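Local coordinates for uncharacterized protein BT_3980 with actin-like ATPase fold (Bacteroides thetaiotaomicron VPI-5482, PDB 3HRG) that is of unknown function but has an actin-like ATPase fold, which suggests, without proving, a link to nucleotide binding, at residues A[20-25]-A[53-58]; A[195-200]-A[226-231]. All coordinates share one frame; numbering follows the deposited sequence. Where two conformers were deposited one is given.

Contact 1. Residues A[20-25]-A[53-58]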
ATOM      1  N   ASP A  20       1.455  -4.571  10.956  0.50 17.84           N
ATOM      2  CA  ASP A  20       2.862  -4.950  11.027  0.50 18.01           C
ATOM      3  C   ASP A  20       3.788  -3.880  11.607  0.50 17.40           C
ATOM      4  O   ASP A  20       4.956  -4.159  11.826  0.50 17.54           O
ATOM      5  CB  ASP A  20       3.405  -5.193   9.607  0.50 18.18           C
ATOM      6  CG  ASP A  20       2.773  -6.385   8.909  0.50 19.68           C
ATOM      7  OD1 ASP A  20       2.165  -7.235   9.597  0.50 21.58           O
ATOM      8  OD2 ASP A  20       2.928  -6.486   7.662  0.50 20.30           O
ATOM      9  N   GLY A  21       3.285  -2.664  11.838  1.00 16.60           N
ATOM     10  CA  GLY A  21       4.113  -1.528  12.275  1.00 15.69           C
ATOM     11  C   GLY A  21       3.754  -0.216  11.593  1.00 14.25           C
ATOM     12  O   GLY A  21       3.082  -0.199  10.574  1.00 14.47           O
ATOM     13  N   PHE A  22       4.169   0.892  12.182  1.00 13.33           N
ATOM     14  CA  PHE A  22       3.927   2.191  11.588  1.00 12.92           C
ATOM     15  C   PHE A  22       5.260   2.790  11.110  1.00 13.22           C
ATOM     16  O   PHE A  22       6.284   2.673  11.824  1.00 13.83           O
ATOM     17  CB  PHE A  22       3.278   3.186  12.548  1.00 13.11           C
ATOM     18  CG  PHE A  22       2.013   2.701  13.247  1.00 11.33           C
ATOM     19  CD1 PHE A  22       1.125   1.833  12.666  1.00 12.13           C
ATOM     20  CD2 PHE A  22       1.670   3.280  14.470  1.00 13.84           C
ATOM     21  CE1 PHE A  22      -0.044   1.456  13.320  1.00 12.26           C
ATOM     22  CE2 PHE A  22       0.529   2.918  15.144  1.00 12.23           C
ATOM     23  CZ  PHE A  22      -0.337   2.003  14.574  1.00 14.05           C
ATOM     24  N   SER A  23       5.231   3.451   9.944  1.00 13.15           N
ATOM     25  CA  SER A  23       6.394   4.090   9.332  1.00 13.70           C
ATOM     26  C   SER A  23       6.087   5.535   9.108  1.00 13.97           C
ATOM     27  O   SER A  23       4.980   5.888   8.727  1.00 13.79           O
ATOM     28  CB  SER A  23       6.718   3.476   7.960  1.00 13.55           C
ATOM     29  OG  SER A  23       6.907   2.115   8.095  1.00 16.84           O
ATOM     30  N   PHE A  24       7.087   6.373   9.294  1.00 14.72           N
ATOM     31  CA  PHE A  24       6.962   7.794   9.156  1.00 15.57           C
ATOM     32  C   PHE A  24       8.138   8.332   8.329  1.00 16.07           C
ATOM     33  O   PHE A  24       9.278   7.901   8.529  1.00 16.20           O
ATOM     34  CB  PHE A  24       7.021   8.454  10.525  1.00 16.26           C
ATOM     35  CG  PHE A  24       6.006   7.944  11.502  1.00 17.37           C
ATOM     36  CD1 PHE A  24       6.269   6.838  12.281  1.00 19.55           C
ATOM     37  CD2 PHE A  24       4.803   8.586  11.648  1.00 18.35           C
ATOM     38  CE1 PHE A  24       5.321   6.374  13.191  1.00 20.57           C
ATOM     39  CE2 PHE A  24       3.869   8.144  12.550  1.00 19.52           C
ATOM     40  CZ  PHE A  24       4.118   7.030  13.305  1.00 19.92           C
ATOM     41  N   SER A  25       7.883   9.255   7.410  1.00 16.51           N
ATOM     42  CA  SER A  25       8.964   9.877   6.665  1.00 16.93           C
ATOM     43  C   SER A  25       8.654  11.355   6.465  1.00 16.54           C
ATOM     44  O   SER A  25       7.497  11.759   6.374  1.00 16.26           O
ATOM     45  CB  SER A  25       9.224   9.210   5.337  1.00 17.27           C
ATOM     46  OG  SER A  25       8.096   9.363   4.513  1.00 22.77           O
ATOM     47  N   LYS A  53      -2.496   6.317  19.426  1.00 11.01           N
ATOM     48  CA  LYS A  53      -2.501   7.280  20.507  1.00 11.48           C
ATOM     49  C   LYS A  53      -1.192   7.196  21.298  1.00 11.06           C
ATOM     50  O   LYS A  53      -0.668   8.221  21.710  1.00 10.25           O
ATOM     51  CB  LYS A  53      -3.718   7.114  21.407  1.00 11.74           C
ATOM     52  CG  LYS A  53      -5.028   7.536  20.726  1.00 13.74           C
ATOM     53  CD  LYS A  53      -6.237   7.277  21.607  1.00 15.40           C
ATOM     54  CE  LYS A  53      -7.520   7.759  20.941  1.00 17.18           C
ATOM     55  NZ  LYS A  53      -8.721   7.595  21.816  1.00 18.22           N
ATOM     56  N   ASN A  54      -0.690   5.982  21.518  1.00 10.86           N
ATOM     57  CA  ASN A  54       0.591   5.808  22.213  1.00 10.88           C
ATOM     58  C   ASN A  54       1.761   6.461  21.458  1.00 10.22           C
ATOM     59  O   ASN A  54       2.533   7.179  22.058  1.00  9.17           O
ATOM     60  CB  ASN A  54       0.932   4.319  22.427  1.00 10.77           C
ATOM     61  CG  ASN A  54       0.182   3.695  23.567  1.00 13.73           C
ATOM     62  OD1 ASN A  54      -0.320   4.400  24.440  1.00 16.56           O
ATOM     63  ND2 ASN A  54       0.133   2.350  23.602  1.00 15.41           N
ATOM     64  N   VAL A  55       1.864   6.233  20.155  1.00  9.37           N
ATOM     65  CA  VAL A  55       3.004   6.792  19.393  0.50  9.59           C
ATOM     66  C   VAL A  55       2.909   8.331  19.297  1.00  9.41           C
ATOM     67  O   VAL A  55       3.933   9.002  19.341  1.00  9.85           O
ATOM     68  CB  VAL A  55       3.198   6.161  17.989  0.50  9.56           C
ATOM     69  CG1 VAL A  55       2.201   6.704  16.978  0.50  8.49           C
ATOM     70  CG2 VAL A  55       4.621   6.446  17.478  0.50 10.21           C
ATOM     71  N   PHE A  56       1.701   8.885  19.201  1.00  9.45           N
ATOM     72  CA  PHE A  56       1.553  10.343  19.177  1.00 10.03           C
ATOM     73  C   PHE A  56       1.942  10.912  20.534  1.00 10.82           C
ATOM     74  O   PHE A  56       2.574  11.959  20.597  1.00 10.90           O
ATOM     75  CB  PHE A  56       0.141  10.778  18.756  1.00 10.04           C
ATOM     76  CG  PHE A  56      -0.006  10.939  17.290  1.00 10.83           C
ATOM     77  CD1 PHE A  56      -0.052   9.828  16.447  1.00 12.74           C
ATOM     78  CD2 PHE A  56      -0.056  12.213  16.724  1.00 12.60           C
ATOM     79  CE1 PHE A  56      -0.150   9.979  15.068  1.00 14.04           C
ATOM     80  CE2 PHE A  56      -0.178  12.362  15.366  1.00 13.11           C
ATOM     81  CZ  PHE A  56      -0.205  11.248  14.533  1.00 13.69           C
ATOM     82  N   HIS A  57       1.594  10.213  21.615  1.00 11.24           N
ATOM     83  CA  HIS A  57       1.978  10.681  22.937  1.00 13.06           C
ATOM     84  C   HIS A  57       3.503  10.658  23.148  1.00 13.53           C
ATOM     85  O   HIS A  57       4.054  11.586  23.708  1.00 13.90           O
ATOM     86  CB  HIS A  57       1.297   9.853  24.027  1.00 13.09           C
ATOM     87  CG  HIS A  57       1.702  10.250  25.406  1.00 15.97           C
ATOM     88  ND1 HIS A  57       1.464  11.513  25.897  1.00 17.20           N
ATOM     89  CD2 HIS A  57       2.321   9.564  26.396  1.00 16.29           C
ATOM     90  CE1 HIS A  57       1.918  11.591  27.131  1.00 18.26           C
ATOM     91  NE2 HIS A  57       2.438  10.421  27.462  1.00 18.01           N
ATOM     92  N   GLU A  58       4.157   9.603  22.695  1.00 14.22           N
ATOM     93  CA  GLU A  58       5.590   9.402  22.868  1.00 15.49           C
ATOM     94  C   GLU A  58       6.500  10.140  21.897  1.00 15.71           C
ATOM     95  O   GLU A  58       7.671  10.312  22.209  1.00 15.45           O
ATOM     96  CB  GLU A  58       5.922   7.913  22.665  1.00 16.21           C
ATOM     97  CG  GLU A  58       5.336   6.928  23.684  1.00 19.33           C
ATOM     98  CD  GLU A  58       5.346   5.459  23.169  1.00 24.92           C
ATOM     99  OE1 GLU A  58       5.775   5.191  22.000  1.00 29.52           O
ATOM    100  OE2 GLU A  58       4.864   4.565  23.910  1.00 27.28           O
TER
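A small, wholly apolar helix-on-sheet contact joins strand 22-28 to helix 48-58, with Phe-22 and Phe-24 of the strand meeting a single methyl group of Val-55. Both phenylalanines leave the same face of the strand, two residues apart, and their rings reach the helix next to each other. Val-55 CG1 lies at the edge of the Phe-22 ring, near its plane, 4.3 Å from Phe-22 CD2. It meets the Phe-24 ring obliquely, with Phe-24 CZ 4.2 Å from Val-55 CG1. The contact rests on one of two conformers modelled for Val-55, in which CG1 sits between the backbone N and the carbonyl carbon (chi1 78°) and faces the rings. The strand is the second of a five-stranded mixed sheet in the 3-2-1-4-5 order of the actin-like ATPase fold, and the helix follows the third strand. Backbones stay well apart, the closest CA atoms being those of Phe-22 and Val-55 at 9.1 Å, so the join is made by side chains alone and buries just 118 Å². Phe-61 packs edge-to-face with Phe-24, while Phe-56, next to Val-55, joins the helix to helix 125-134 through an edge-to-face pair with Phe-130.

Contact 2. Residues A[195-200]-A[226-231]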
ATOM      1  N   ASP A 195      -0.061 -20.746   1.321  1.00 12.73           N
ATOM      2  CA  ASP A 195      -1.181 -19.845   0.973  0.50 12.94           C
ATOM      3  C   ASP A 195      -0.758 -18.727   0.035  1.00 12.54           C
ATOM      4  O   ASP A 195      -1.505 -18.302  -0.861  1.00 12.12           O
ATOM      5  CB  ASP A 195      -1.691 -19.070   2.160  0.50 13.42           C
ATOM      6  CG  ASP A 195      -2.332 -19.879   3.198  0.50 14.58           C
ATOM      7  OD1 ASP A 195      -2.804 -20.993   2.906  0.50 16.89           O
ATOM      8  OD2 ASP A 195      -2.405 -19.317   4.316  0.50 15.57           O
ATOM      9  N   ARG A 196       0.438 -18.189   0.275  1.00 11.78           N
ATOM     10  CA  ARG A 196       0.952 -17.129  -0.580  1.00 11.99           C
ATOM     11  C   ARG A 196       1.075 -17.646  -2.019  1.00 12.44           C
ATOM     12  O   ARG A 196       0.639 -16.987  -2.959  1.00 12.29           O
ATOM     13  CB  ARG A 196       2.328 -16.648  -0.068  1.00 11.71           C
ATOM     14  CG  ARG A 196       2.231 -15.833   1.210  1.00 12.98           C
ATOM     15  CD  ARG A 196       3.593 -15.532   1.811  1.00 12.90           C
ATOM     16  NE  ARG A 196       3.460 -14.620   2.931  1.00 15.88           N
ATOM     17  CZ  ARG A 196       4.414 -14.301   3.803  1.00 17.94           C
ATOM     18  NH1 ARG A 196       5.621 -14.881   3.772  1.00 18.78           N
ATOM     19  NH2 ARG A 196       4.141 -13.417   4.762  1.00 19.06           N
ATOM     20  N   ILE A 197       1.688 -18.822  -2.176  1.00 12.16           N
ATOM     21  CA  ILE A 197       1.855 -19.429  -3.496  1.00 12.21           C
ATOM     22  C   ILE A 197       0.489 -19.721  -4.126  1.00 11.64           C
ATOM     23  O   ILE A 197       0.268 -19.486  -5.309  1.00 11.99           O
ATOM     24  CB  ILE A 197       2.634 -20.748  -3.414  1.00 12.34           C
ATOM     25  CG1 ILE A 197       4.086 -20.530  -2.970  1.00 14.63           C
ATOM     26  CG2 ILE A 197       2.650 -21.449  -4.763  1.00 12.10           C
ATOM     27  CD1 ILE A 197       4.703 -21.824  -2.372  1.00 16.96           C
ATOM     28  N   TYR A 198      -0.425 -20.220  -3.309  1.00 10.95           N
ATOM     29  CA  TYR A 198      -1.761 -20.545  -3.774  1.00 10.37           C
ATOM     30  C   TYR A 198      -2.427 -19.373  -4.462  1.00 10.79           C
ATOM     31  O   TYR A 198      -2.940 -19.505  -5.595  1.00  9.40           O
ATOM     32  CB  TYR A 198      -2.578 -21.034  -2.601  1.00 10.59           C
ATOM     33  CG  TYR A 198      -4.006 -21.400  -2.927  1.00 10.71           C
ATOM     34  CD1 TYR A 198      -4.329 -22.648  -3.420  1.00 11.66           C
ATOM     35  CD2 TYR A 198      -5.034 -20.501  -2.689  1.00 15.13           C
ATOM     36  CE1 TYR A 198      -5.646 -23.004  -3.667  1.00 11.88           C
ATOM     37  CE2 TYR A 198      -6.365 -20.839  -2.927  1.00 15.65           C
ATOM     38  CZ  TYR A 198      -6.662 -22.091  -3.430  1.00 15.89           C
ATOM     39  OH  TYR A 198      -7.983 -22.430  -3.634  1.00 18.46           O
ATOM     40  N   TYR A 199      -2.393 -18.206  -3.824  1.00 10.32           N
ATOM     41  CA  TYR A 199      -3.047 -17.032  -4.427  1.00 11.26           C
ATOM     42  C   TYR A 199      -2.294 -16.456  -5.615  1.00 11.72           C
ATOM     43  O   TYR A 199      -2.915 -16.012  -6.566  1.00 13.63           O
ATOM     44  CB  TYR A 199      -3.389 -15.966  -3.366  1.00 11.40           C
ATOM     45  CG  TYR A 199      -4.478 -16.424  -2.425  1.00 12.08           C
ATOM     46  CD1 TYR A 199      -5.806 -16.558  -2.866  1.00 11.86           C
ATOM     47  CD2 TYR A 199      -4.207 -16.710  -1.094  1.00 12.65           C
ATOM     48  CE1 TYR A 199      -6.801 -17.018  -2.019  1.00 14.04           C
ATOM     49  CE2 TYR A 199      -5.181 -17.128  -0.237  1.00 13.17           C
ATOM     50  CZ  TYR A 199      -6.485 -17.296  -0.699  1.00 15.37           C
ATOM     51  OH  TYR A 199      -7.440 -17.712   0.172  1.00 15.71           O
ATOM     52  N   LEU A 200      -0.973 -16.499  -5.591  1.00 12.30           N
ATOM     53  CA  LEU A 200      -0.154 -15.995  -6.690  1.00 12.37           C
ATOM     54  C   LEU A 200      -0.437 -16.817  -7.934  1.00 12.84           C
ATOM     55  O   LEU A 200      -0.687 -16.265  -8.992  1.00 12.64           O
ATOM     56  CB  LEU A 200       1.322 -16.054  -6.347  1.00 12.60           C
ATOM     57  CG  LEU A 200       1.814 -15.010  -5.347  1.00 12.03           C
ATOM     58  CD1 LEU A 200       3.173 -15.391  -4.796  1.00 11.51           C
ATOM     59  CD2 LEU A 200       1.855 -13.630  -5.980  1.00 13.74           C
ATOM     60  N   GLU A 226      13.444 -19.075   0.711  1.00 14.52           N
ATOM     61  CA  GLU A 226      13.950 -20.204  -0.082  1.00 15.04           C
ATOM     62  C   GLU A 226      12.809 -21.124  -0.555  1.00 14.54           C
ATOM     63  O   GLU A 226      12.735 -21.459  -1.739  1.00 14.49           O
ATOM     64  CB  GLU A 226      15.022 -20.971   0.670  1.00 15.62           C
ATOM     65  CG  GLU A 226      15.734 -22.032  -0.177  1.00 18.12           C
ATOM     66  CD  GLU A 226      16.934 -22.636   0.524  1.00 22.07           C
ATOM     67  OE1 GLU A 226      17.382 -22.103   1.571  1.00 25.64           O
ATOM     68  OE2 GLU A 226      17.453 -23.652   0.027  1.00 25.23           O
ATOM     69  N   THR A 227      11.909 -21.471   0.358  1.00 13.88           N
ATOM     70  CA  THR A 227      10.768 -22.333   0.038  1.00 13.74           C
ATOM     71  C   THR A 227       9.818 -21.656  -0.931  1.00 13.07           C
ATOM     72  O   THR A 227       9.374 -22.274  -1.912  1.00 13.26           O
ATOM     73  CB  THR A 227      10.039 -22.751   1.323  1.00 13.86           C
ATOM     74  OG1 THR A 227      10.963 -23.470   2.136  1.00 14.24           O
ATOM     75  CG2 THR A 227       8.822 -23.647   1.021  1.00 14.80           C
ATOM     76  N   LEU A 228       9.499 -20.401  -0.657  1.00 12.76           N
ATOM     77  CA  LEU A 228       8.645 -19.630  -1.517  1.00 13.06           C
ATOM     78  C   LEU A 228       9.173 -19.605  -2.967  1.00 13.19           C
ATOM     79  O   LEU A 228       8.431 -19.931  -3.913  1.00 12.92           O
ATOM     80  CB  LEU A 228       8.522 -18.198  -0.977  1.00 12.79           C
ATOM     81  CG  LEU A 228       7.671 -17.193  -1.738  1.00 13.54           C
ATOM     82  CD1 LEU A 228       6.200 -17.642  -1.822  1.00 12.23           C
ATOM     83  CD2 LEU A 228       7.813 -15.807  -1.062  1.00 14.43           C
HETATM   84  N   MSE A 229      10.446 -19.237  -3.132  1.00 13.56           N
HETATM   85  CA  MSE A 229      11.051 -19.109  -4.473  1.00 14.57           C
HETATM   86  C   MSE A 229      11.172 -20.467  -5.170  1.00 14.77           C
HETATM   87  O   MSE A 229      10.903 -20.588  -6.379  1.00 15.34           O
HETATM   88  CB  MSE A 229      12.421 -18.418  -4.406  1.00 14.58           C
HETATM   89  CG  MSE A 229      12.393 -17.046  -3.841  1.00 17.65           C
HETATM   90 SE   MSE A 229      11.483 -15.851  -5.036  0.75 24.05          SE
HETATM   91  CE  MSE A 229      12.988 -15.614  -6.261  1.00 24.89           C
ATOM     92  N   ASN A 230      11.555 -21.500  -4.433  1.00 15.04           N
ATOM     93  CA  ASN A 230      11.685 -22.827  -5.056  1.00 14.95           C
ATOM     94  C   ASN A 230      10.371 -23.315  -5.651  1.00 14.54           C
ATOM     95  O   ASN A 230      10.371 -23.857  -6.745  1.00 13.41           O
ATOM     96  CB  ASN A 230      12.232 -23.866  -4.093  1.00 15.27           C
ATOM     97  CG  ASN A 230      13.708 -23.706  -3.848  1.00 17.04           C
ATOM     98  OD1 ASN A 230      14.385 -22.953  -4.557  1.00 20.51           O
ATOM     99  ND2 ASN A 230      14.230 -24.425  -2.857  1.00 16.91           N
ATOM    100  N   GLU A 231       9.275 -23.111  -4.927  1.00 14.01           N
ATOM    101  CA  GLU A 231       7.951 -23.513  -5.404  1.00 14.64           C
ATOM    102  C   GLU A 231       7.456 -22.641  -6.532  1.00 13.14           C
ATOM    103  O   GLU A 231       6.945 -23.156  -7.518  1.00 13.10           O
ATOM    104  CB  GLU A 231       6.903 -23.515  -4.293  1.00 15.01           C
ATOM    105  CG  GLU A 231       6.753 -24.850  -3.646  1.00 20.09           C
ATOM    106  CD  GLU A 231       6.194 -25.897  -4.641  1.00 22.27           C
ATOM    107  OE1 GLU A 231       5.194 -25.634  -5.375  1.00 29.69           O
ATOM    108  OE2 GLU A 231       6.793 -26.963  -4.712  1.00 23.67           O
TER
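Ile-197 holds CG1 beside its backbone N and anti to the carbonyl carbon (chi1 -66°), and Leu-228 turns CG anti to its own N (chi1 179°), which, with its chi2, brings the CD1 methyl over to the isoleucine. Ile-197 CG1 and Leu-228 CD1 meet at 3.8 Å, the two side chains sliding past each other in opposite directions. Beyond this, Ile-197 CD1 presses against the aliphatic root of Glu-231, 3.4 Å from Glu-231 CB, the two side chains crossing at about a right angle. On the other flank, Arg-196 CB adds a looser touch, 4.4 Å from Leu-228 CD1. Helices 193-206 and 225-235 pack side by side; the axes of 195-200 and 226-231 approach to 10.4 Å at 30°, running in the same general direction. Each helix follows a strand of the second five-stranded sheet of the actin-like fold, and Leu-200 reaches down to that sheet at Met-163 and Ala-165. The polar ends find partners beyond the two segments: Arg-196 NH1 hydrogen-bonds Ser-223 OG, and Glu-231 OE2 forms a salt bridge with Lys-234 NZ. Across the interface the glutamate contributes hydrocarbon while its charge is paired along its own helix, so the helices are held by van der Waals packing.

In the fold
From the N terminus, the chain runs through strand 22-28, the hairpin partner 33-40 and on into helix 48-58, where contact 1 closes a loop of 27 residues by laying the helix against the first five-stranded sheet. Strands 68-73 and 139-142 later complete that sheet, with the three-stranded sheet between them in sequence, before the second five-stranded sheet begins. Contact 2 closes a loop of 25 residues, which holds the rest of helix 193-206 and strand 215-220, and joins the helices that follow strands 181-189 and 215-220. The loops follow in series, neither nested nor crossed. Both sheets have the same strand order, and each contact works within its own half, their nearest atoms about 8 Å apart.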